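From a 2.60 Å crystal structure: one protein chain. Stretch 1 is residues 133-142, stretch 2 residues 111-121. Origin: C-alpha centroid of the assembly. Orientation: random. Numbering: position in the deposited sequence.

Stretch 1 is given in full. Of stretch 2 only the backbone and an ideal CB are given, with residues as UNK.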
# COMPACT_ATOMS: atom_id res chain seq x y z
N MET A 133 -14.31 -24.56 -1.14
CA MET A 133 -14.54 -23.61 -2.22
C MET A 133 -13.58 -22.44 -2.09
O MET A 133 -12.92 -22.05 -3.05
CB MET A 133 -15.98 -23.09 -2.16
CG MET A 133 -16.35 -22.20 -3.33
SD MET A 133 -17.69 -21.06 -2.93
CE MET A 133 -18.20 -20.55 -4.57
N ILE A 134 -13.52 -21.88 -0.88
CA ILE A 134 -12.63 -20.76 -0.60
C ILE A 134 -11.16 -21.12 -0.76
O ILE A 134 -10.38 -20.35 -1.31
CB ILE A 134 -12.86 -20.22 0.82
CG1 ILE A 134 -14.23 -19.55 0.91
CG2 ILE A 134 -11.76 -19.24 1.18
CD1 ILE A 134 -14.65 -19.23 2.33
N GLN A 135 -10.79 -22.30 -0.26
CA GLN A 135 -9.42 -22.78 -0.41
C GLN A 135 -9.06 -22.85 -1.88
O GLN A 135 -7.96 -22.49 -2.28
CB GLN A 135 -9.27 -24.16 0.23
CG GLN A 135 -9.54 -24.18 1.71
CD GLN A 135 -9.64 -25.58 2.25
OE1 GLN A 135 -9.41 -26.55 1.53
NE2 GLN A 135 -9.98 -25.70 3.53
N LYS A 136 -10.01 -23.33 -2.68
CA LYS A 136 -9.83 -23.42 -4.12
C LYS A 136 -9.65 -22.02 -4.70
O LYS A 136 -8.78 -21.80 -5.54
CB LYS A 136 -11.05 -24.09 -4.75
CG LYS A 136 -10.81 -24.65 -6.14
CD LYS A 136 -12.01 -25.44 -6.61
CE LYS A 136 -11.77 -26.08 -7.97
NZ LYS A 136 -12.97 -26.81 -8.45
N ASN A 137 -10.47 -21.08 -4.24
CA ASN A 137 -10.34 -19.69 -4.64
C ASN A 137 -9.00 -19.10 -4.23
O ASN A 137 -8.38 -18.34 -4.98
CB ASN A 137 -11.47 -18.86 -4.04
CG ASN A 137 -12.80 -19.17 -4.68
OD1 ASN A 137 -12.90 -20.04 -5.54
ND2 ASN A 137 -13.84 -18.45 -4.26
N THR A 138 -8.56 -19.45 -3.02
CA THR A 138 -7.30 -18.95 -2.48
C THR A 138 -6.12 -19.39 -3.33
O THR A 138 -5.25 -18.58 -3.66
CB THR A 138 -7.08 -19.47 -1.06
OG1 THR A 138 -8.22 -19.14 -0.25
CG2 THR A 138 -5.84 -18.84 -0.45
N GLU A 139 -6.09 -20.67 -3.68
CA GLU A 139 -5.00 -21.20 -4.49
C GLU A 139 -4.91 -20.49 -5.84
O GLU A 139 -3.81 -20.19 -6.31
CB GLU A 139 -5.17 -22.70 -4.70
CG GLU A 139 -5.07 -23.52 -3.42
CD GLU A 139 -4.79 -24.98 -3.70
OE1 GLU A 139 -4.55 -25.33 -4.87
OE2 GLU A 139 -4.81 -25.78 -2.74
N LYS A 140 -6.06 -20.21 -6.44
CA LYS A 140 -6.09 -19.53 -7.73
C LYS A 140 -5.55 -18.11 -7.64
O LYS A 140 -4.93 -17.61 -8.58
CB LYS A 140 -7.51 -19.51 -8.29
CG LYS A 140 -7.64 -18.76 -9.61
CD LYS A 140 -9.08 -18.67 -10.07
CE LYS A 140 -9.20 -17.87 -11.36
NZ LYS A 140 -10.60 -17.83 -11.86
N TYR A 141 -5.78 -17.44 -6.51
CA TYR A 141 -5.30 -16.08 -6.33
C TYR A 141 -3.83 -16.06 -5.92
O TYR A 141 -3.08 -15.17 -6.31
CB TYR A 141 -6.15 -15.32 -5.31
CG TYR A 141 -5.82 -13.84 -5.22
CD1 TYR A 141 -5.89 -13.02 -6.34
CD2 TYR A 141 -5.46 -13.27 -4.01
CE1 TYR A 141 -5.59 -11.67 -6.26
CE2 TYR A 141 -5.16 -11.92 -3.92
CZ TYR A 141 -5.23 -11.13 -5.05
OH TYR A 141 -4.94 -9.79 -4.95
N GLN A 142 -3.41 -17.06 -5.15
CA GLN A 142 -2.00 -17.20 -4.80
C GLN A 142 -1.17 -17.32 -6.07
O GLN A 142 -0.14 -16.66 -6.22
CB GLN A 142 -1.78 -18.41 -3.90
CG GLN A 142 -2.32 -18.27 -2.49
CD GLN A 142 -1.53 -17.30 -1.64
OE1 GLN A 142 -1.70 -17.24 -0.42
NE2 GLN A 142 -0.65 -16.53 -2.27
N UNK A 111 4.96 -11.11 1.19
CA UNK A 111 4.25 -10.68 2.37
C UNK A 111 2.74 -10.61 2.13
O UNK A 111 1.95 -10.97 3.00
CB UNK A 111 4.78 -9.32 2.83
N UNK A 112 2.35 -10.15 0.95
CA UNK A 112 0.94 -10.05 0.62
C UNK A 112 0.31 -11.44 0.49
O UNK A 112 -0.80 -11.67 0.96
CB UNK A 112 0.75 -9.26 -0.68
N UNK A 113 1.04 -12.35 -0.14
CA UNK A 113 0.59 -13.74 -0.23
C UNK A 113 0.37 -14.30 1.16
O UNK A 113 -0.54 -15.10 1.39
CB UNK A 113 1.60 -14.60 -1.00
N UNK A 114 1.22 -13.89 2.10
CA UNK A 114 1.08 -14.30 3.48
C UNK A 114 -0.24 -13.79 4.04
O UNK A 114 -1.02 -14.55 4.62
CB UNK A 114 2.26 -13.79 4.32
N UNK A 115 -0.49 -12.49 3.87
CA UNK A 115 -1.73 -11.88 4.31
C UNK A 115 -2.94 -12.61 3.73
O UNK A 115 -3.89 -12.92 4.44
CB UNK A 115 -1.76 -10.40 3.91
N UNK A 116 -2.88 -12.88 2.42
CA UNK A 116 -3.92 -13.62 1.73
C UNK A 116 -4.23 -14.92 2.45
O UNK A 116 -5.39 -15.32 2.54
CB UNK A 116 -3.51 -13.90 0.28
N UNK A 117 -3.19 -15.57 2.96
CA UNK A 117 -3.35 -16.85 3.65
C UNK A 117 -4.15 -16.70 4.93
O UNK A 117 -5.10 -17.45 5.18
CB UNK A 117 -1.98 -17.46 3.96
N UNK A 118 -3.78 -15.72 5.76
CA UNK A 118 -4.49 -15.44 6.99
C UNK A 118 -5.96 -15.15 6.70
O UNK A 118 -6.85 -15.69 7.36
CB UNK A 118 -3.84 -14.26 7.73
N UNK A 119 -6.21 -14.30 5.71
CA UNK A 119 -7.56 -13.94 5.31
C UNK A 119 -8.35 -15.18 4.90
O UNK A 119 -9.52 -15.33 5.26
CB UNK A 119 -7.52 -12.93 4.16
N UNK A 120 -7.71 -16.05 4.14
CA UNK A 120 -8.33 -17.29 3.71
C UNK A 120 -8.76 -18.13 4.91
O UNK A 120 -9.90 -18.60 4.97
CB UNK A 120 -7.37 -18.08 2.82
N UNK A 121 -7.85 -18.31 5.86
CA UNK A 121 -8.10 -19.16 7.01
C UNK A 121 -9.12 -18.57 7.98
O UNK A 121 -9.60 -19.25 8.88
CB UNK A 121 -6.79 -19.43 7.75

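The two stretches are helices whose axes run antiparallel, at 171°, with a closest approach of 10.2 Å. Every position of stretch 2 has helical phi/psi, so the backbone alone excludes little beyond proline, which would lose the amide hydrogen bonds. The direction of CA-to-CB and the surroundings of the ideal CB carry the rest.

Position 111 is out of reach, with no atom of stretch 1 within 5.5 Å of its ideal CB. Almost any helix-compatible side chain is possible; the residue is L111.

At 112 CA-to-CB points sideways and the ideal CB again meets nothing within 5.5 Å. A small residue would leave stretch 1 untouched, whereas a long or aromatic one could reach the ring of Y141. Y112, with chi1 t, does reach it: its CE2 lies 3.7 Å from Y141 OH and 4.2 Å from Y141 CE2, near the plane of the Y141 ring and at its edge. A water joins the two phenols, 2.8 Å from Y112 OH and 2.9 Å from Y141 OH.

Position 113 pairs with Q142, CA to CA 6.3 Å. Its CB points sideways, yet the end of the Q142 side chain lies close to the ideal CB and leaves little room beside it. The carbonyl O of Q142 is an acceptor within range of a long side chain, so a flexible donor such as lysine or arginine would suit, and a small residue could also fit. K113 leaves with chi1 m and bends back through chi3 p and chi4 p, so that NZ makes a weak hydrogen bond to Q142 O at 3.0 Å.

Positions 114 and 115 point away and sideways, respectively, and neither ideal CB has a neighbor in stretch 1. The choice is open at both; they hold S114 and A115.

Position 116 points toward stretch 1, its ideal CB 4.8 Å from Y141 CD2 and near the end of the Q142 amide. The nearby aromatic edge and the methyl of T138 favor a medium apolar side chain: valine, isoleucine or leucine, with alanine leaving more space. V116 places CG2 3.8 Å from Y141 CE2, at the ring edge, and CG1 4.1 Å from T138 CG2.

At 117 CB points sideways, with the end of the Q142 amide nearby. Small or polar residues are plausible, and A117 makes a marginal contact with the end of the Q142 side chain.

Positions 118 and 119 are out of reach and unconstrained by stretch 1; they are V118 and A119.

Position 120 points toward stretch 1 opposite T138, CA to CA 6.5 Å. Its ideal CB is 3.4 Å from T138 OG1, with I134 CG2 4.8 Å away. T138 OG1 already donates to I134 O at 2.7 Å, which leaves it able to accept. A small residue is indicated: alanine would fill the space without a polar partner, serine would add a donor. S120, with chi1 t, donates from OG to T138 OG1 at 2.7 Å, extending that hydrogen-bond chain across the interface, while OG lies 4.0 Å from I134 CG2.

Position 121 points away, leaving charged or polar residues free to extend; it is E121.

Stretch 2 (111-121) LYKSAVAVASE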
# COMPACT_ATOMS: atom_id res chain seq x y z
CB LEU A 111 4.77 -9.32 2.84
CG LEU A 111 5.88 -9.37 3.89
CD1 LEU A 111 6.75 -10.59 3.69
CD2 LEU A 111 6.70 -8.09 3.87
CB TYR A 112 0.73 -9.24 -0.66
CG TYR A 112 -0.70 -8.79 -0.87
CD1 TYR A 112 -1.23 -7.75 -0.11
CD2 TYR A 112 -1.51 -9.39 -1.82
CE1 TYR A 112 -2.53 -7.33 -0.29
CE2 TYR A 112 -2.81 -8.97 -2.01
CZ TYR A 112 -3.32 -7.94 -1.24
OH TYR A 112 -4.62 -7.52 -1.43
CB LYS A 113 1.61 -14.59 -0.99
CG LYS A 113 1.73 -14.25 -2.46
CD LYS A 113 2.87 -15.05 -3.10
CE LYS A 113 2.66 -16.54 -2.93
NZ LYS A 113 1.50 -17.02 -3.74
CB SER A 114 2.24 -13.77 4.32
OG SER A 114 2.10 -14.15 5.68
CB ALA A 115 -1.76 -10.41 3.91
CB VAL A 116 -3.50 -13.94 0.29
CG1 VAL A 116 -4.37 -15.05 -0.29
CG2 VAL A 116 -3.57 -12.69 -0.58
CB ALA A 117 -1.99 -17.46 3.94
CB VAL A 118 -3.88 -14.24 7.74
CG1 VAL A 118 -4.70 -13.91 8.98
CG2 VAL A 118 -2.44 -14.53 8.12
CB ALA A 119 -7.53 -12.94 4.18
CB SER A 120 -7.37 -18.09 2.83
OG SER A 120 -7.96 -19.29 2.40
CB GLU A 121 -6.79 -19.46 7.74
CG GLU A 121 -5.68 -19.94 6.81
CD GLU A 121 -4.49 -20.51 7.55
OE1 GLU A 121 -3.49 -20.88 6.90
OE2 GLU A 121 -4.55 -20.58 8.79
O HOH W 1 -6.72 -8.39 -3.09
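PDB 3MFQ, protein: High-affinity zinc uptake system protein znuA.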